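Local coordinates for coenzyme Q-binding protein COQ10 START domain-containing protein (Thermus thermophilus, PDB 2D4R) that is of unknown function but probably binds or transfers a lipid-like ligand, as a putative member of the START domain superfamily, at residues 123-126 and 127-131; 56-59 and 60-63. All blocks are in the same frame, centred on the assembly; numbering follows the deposited sequence.

Contact 1: residues 123-126 and 127-131; sequences VQKL and MQENV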
# COMPACT_ATOMS: atom_id res chain seq x y z
N VAL A 123 12.87 10.53 -6.11
CA VAL A 123 11.91 10.19 -5.05
C VAL A 123 10.58 9.77 -5.64
O VAL A 123 9.97 8.77 -5.23
CB VAL A 123 11.63 11.39 -4.11
CG1 VAL A 123 10.39 11.13 -3.29
CG2 VAL A 123 12.82 11.61 -3.17
N GLN A 124 10.11 10.54 -6.61
CA GLN A 124 8.84 10.27 -7.26
C GLN A 124 8.85 8.85 -7.83
O GLN A 124 7.94 8.07 -7.55
CB GLN A 124 8.60 11.27 -8.39
CG GLN A 124 7.30 11.06 -9.12
CD GLN A 124 6.12 11.63 -8.37
OE1 GLN A 124 6.13 12.80 -7.98
NE2 GLN A 124 5.09 10.82 -8.16
N LYS A 125 9.87 8.54 -8.62
CA LYS A 125 9.95 7.23 -9.26
C LYS A 125 10.04 6.10 -8.23
O LYS A 125 9.36 5.09 -8.37
CB LYS A 125 11.16 7.17 -10.21
CG LYS A 125 11.20 5.90 -11.07
CD LYS A 125 9.99 5.82 -12.01
CE LYS A 125 9.83 4.43 -12.65
NZ LYS A 125 8.94 4.47 -13.86
N LEU A 126 10.87 6.26 -7.21
CA LEU A 126 10.89 5.31 -6.12
C LEU A 126 9.49 5.07 -5.51
O LEU A 126 9.12 3.93 -5.24
CB LEU A 126 11.87 5.77 -5.02
CG LEU A 126 13.37 5.57 -5.31
CD1 LEU A 126 14.20 6.36 -4.29
CD2 LEU A 126 13.72 4.08 -5.24
N MSE A 127 8.71 6.12 -5.32
CA MSE A 127 7.37 5.96 -4.76
C MSE A 127 6.45 5.32 -5.78
O MSE A 127 5.42 4.74 -5.43
CB MSE A 127 6.78 7.30 -4.31
CG MSE A 127 7.45 7.92 -3.08
SE MSE A 127 7.31 6.88 -1.43
CE MSE A 127 9.10 6.26 -1.31
N GLN A 128 6.81 5.42 -7.05
CA GLN A 128 6.01 4.77 -8.08
C GLN A 128 6.30 3.29 -8.08
O GLN A 128 5.40 2.48 -8.22
CB GLN A 128 6.33 5.35 -9.47
CG GLN A 128 5.43 6.49 -9.89
CD GLN A 128 4.03 6.03 -10.18
OE1 GLN A 128 3.07 6.80 -10.09
NE2 GLN A 128 3.88 4.76 -10.52
N GLU A 129 7.57 2.94 -7.91
CA GLU A 129 7.96 1.55 -7.92
C GLU A 129 7.34 0.88 -6.70
O GLU A 129 6.81 -0.24 -6.79
CB GLU A 129 9.48 1.43 -7.89
CG GLU A 129 10.17 1.98 -9.14
CD GLU A 129 9.66 1.35 -10.43
OE1 GLU A 129 8.78 1.94 -11.09
OE2 GLU A 129 10.16 0.26 -10.80
N ASN A 130 7.38 1.58 -5.57
CA ASN A 130 6.87 1.01 -4.33
C ASN A 130 5.40 0.62 -4.42
O ASN A 130 5.04 -0.49 -4.02
CB ASN A 130 7.11 1.95 -3.16
CG ASN A 130 8.48 1.76 -2.52
OD1 ASN A 130 9.52 1.98 -3.16
ND2 ASN A 130 8.50 1.33 -1.26
N VAL A 131 4.55 1.50 -4.95
CA VAL A 131 3.13 1.16 -5.06
C VAL A 131 2.80 0.16 -6.17
O VAL A 131 1.87 -0.62 -6.05
CB VAL A 131 2.23 2.41 -5.25
CG1 VAL A 131 2.35 3.31 -4.06
CG2 VAL A 131 2.59 3.12 -6.53
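E129 sits one helical turn after K125, and the two meet through backbone and side chain. The amide N of E129 donates a hydrogen bond to K125 O (2.8 Å). Matching i to i+4 bonds join M127 N to V123 O and N130 N to L126 O. The E129 side chain starts with CB near L126 O and K125 O. Its CG is anti to the carbonyl carbon (chi1 -65°), which brings it to 3.3 Å from K125 O. A bend at chi2 then turns the carboxylate back toward the lysine. There E129 CD lies 3.8 Å from K125 CE, and OE1 touches that same carbon at 3.1 Å. OE1 also reaches K125 NZ in a long salt bridge of 3.8 Å. Replacing E129 by alanine removes the carboxylate and would probably leave the K125 ammonium without this mate and free to swing. Nearby, the side-chain amides of Q124 and Q128 hydrogen-bond to the backbone of E3 (its O) and R5 (its N), joining the helix to strand 3-10. OE1 of E129 also lies close to the E132 carboxylate. The K125-E129 pair therefore looks like a modest surface ion pair along the helix, probably easing the repulsion between the two acids.

Contact 2: residues 56-59 and 60-63; sequences MGKK and VRWL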
# COMPACT_ATOMS: atom_id res chain seq x y z
N MSE A 56 16.65 1.96 -1.44
CA MSE A 56 18.04 2.39 -1.60
C MSE A 56 18.91 2.08 -0.39
O MSE A 56 19.80 2.86 -0.05
CB MSE A 56 18.10 3.89 -1.88
CG MSE A 56 17.45 4.33 -3.16
SE MSE A 56 18.69 5.38 -4.19
CE MSE A 56 20.03 5.75 -2.84
N GLY A 57 18.63 0.96 0.27
CA GLY A 57 19.53 0.50 1.32
C GLY A 57 19.25 1.02 2.72
O GLY A 57 19.58 0.34 3.70
N LYS A 58 18.67 2.21 2.84
CA LYS A 58 18.24 2.69 4.15
C LYS A 58 16.73 2.56 4.31
O LYS A 58 15.99 2.59 3.33
CB LYS A 58 18.67 4.14 4.39
CG LYS A 58 18.54 4.56 5.87
CD LYS A 58 19.22 3.55 6.81
CE LYS A 58 19.14 3.97 8.28
NZ LYS A 58 17.77 3.86 8.86
N LYS A 59 16.29 2.42 5.55
CA LYS A 59 14.91 2.09 5.81
C LYS A 59 14.06 3.32 6.11
O LYS A 59 14.53 4.32 6.65
CB LYS A 59 14.81 1.06 6.94
CG LYS A 59 15.48 1.44 8.26
CD LYS A 59 15.19 0.43 9.37
CE LYS A 59 16.15 -0.76 9.37
NZ LYS A 59 17.57 -0.35 9.63
N VAL A 60 12.79 3.23 5.73
CA VAL A 60 11.82 4.27 6.00
C VAL A 60 10.71 3.65 6.83
O VAL A 60 10.20 2.59 6.48
CB VAL A 60 11.26 4.83 4.67
CG1 VAL A 60 10.17 5.85 4.94
CG2 VAL A 60 12.39 5.49 3.88
N ARG A 61 10.36 4.30 7.95
CA ARG A 61 9.46 3.72 8.95
C ARG A 61 8.27 4.65 9.17
O ARG A 61 8.43 5.86 9.31
CB ARG A 61 10.20 3.56 10.29
CG ARG A 61 11.49 2.79 10.22
CD ARG A 61 12.34 3.05 11.45
NE ARG A 61 13.58 3.74 11.10
CZ ARG A 61 14.80 3.24 11.28
NH1 ARG A 61 14.96 2.04 11.82
NH2 ARG A 61 15.87 3.94 10.91
N TRP A 62 7.07 4.09 9.19
CA TRP A 62 5.92 4.89 9.55
C TRP A 62 4.82 4.06 10.20
O TRP A 62 4.78 2.83 10.08
CB TRP A 62 5.37 5.64 8.32
CG TRP A 62 4.70 4.78 7.31
CD1 TRP A 62 3.34 4.62 7.14
CD2 TRP A 62 5.32 4.00 6.29
NE1 TRP A 62 3.09 3.80 6.07
CE2 TRP A 62 4.28 3.40 5.53
CE3 TRP A 62 6.66 3.74 5.94
CZ2 TRP A 62 4.54 2.57 4.43
CZ3 TRP A 62 6.92 2.91 4.85
CH2 TRP A 62 5.86 2.33 4.10
N LEU A 63 3.94 4.75 10.92
CA LEU A 63 2.71 4.14 11.39
C LEU A 63 1.60 4.54 10.42
O LEU A 63 1.63 5.64 9.87
CB LEU A 63 2.41 4.59 12.82
CG LEU A 63 3.39 3.98 13.83
CD1 LEU A 63 3.51 4.87 15.07
CD2 LEU A 63 2.93 2.59 14.23
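K59, V60 and R61 follow one another in extended conformation, near the start of strand 58-69. Just before them, M56 and G57 both have positive phi (63° and 89°), as fits a type I' turn closing the hairpin with strand 46-55. V60 and W62 pair with A53 and W51 of strand 46-55, and L63 pairs with E81 of strand 74-82. R61 N also hydrogen-bonds to the side chain of D83. Two residues apart on the extended chain, K59 and R61 come out on the same face, where both also touch V52. The K59 CG takes the place between the backbone N and the carbonyl carbon (chi1 56°). This lays the methylene over one face of the R61 guanidinium. K59 CG lies 3.5 Å above that plane, over its centre. K59 then bends at chi3 and chi4, and its NZ ends 4.2 Å from R61 NH1. K58 NZ is modelled beside R61 NH2, oblique to the guanidinium, but K58 is poorly ordered and this closeness is doubtful. Apolar methylenes of K59 thus cover the flat cation while the like charges stay close. The nearby arginine charge may make the K59 ammonium somewhat easier to deprotonate.

Overall arrangement
Contact 2 comes first along the chain, on strand 58-69 of the seven-stranded antiparallel sheet. Contact 1 follows on the long C-terminal helix 120-144. Their centres are 13 Å apart. They meet directly where L126 CD1 packs 4.0 Å from M56 CG, at the turn before the strand. F84 is a second link, touched by M127 of contact 1 and by V60 of contact 2. The long helix set against the curved sheet is the helix-grip fold of the Bet v 1-like clan. In that fold a ligand cavity usually lies between helix and sheet. Both contacts lie at the surface, on the helix and the sheet that would enclose such a cavity.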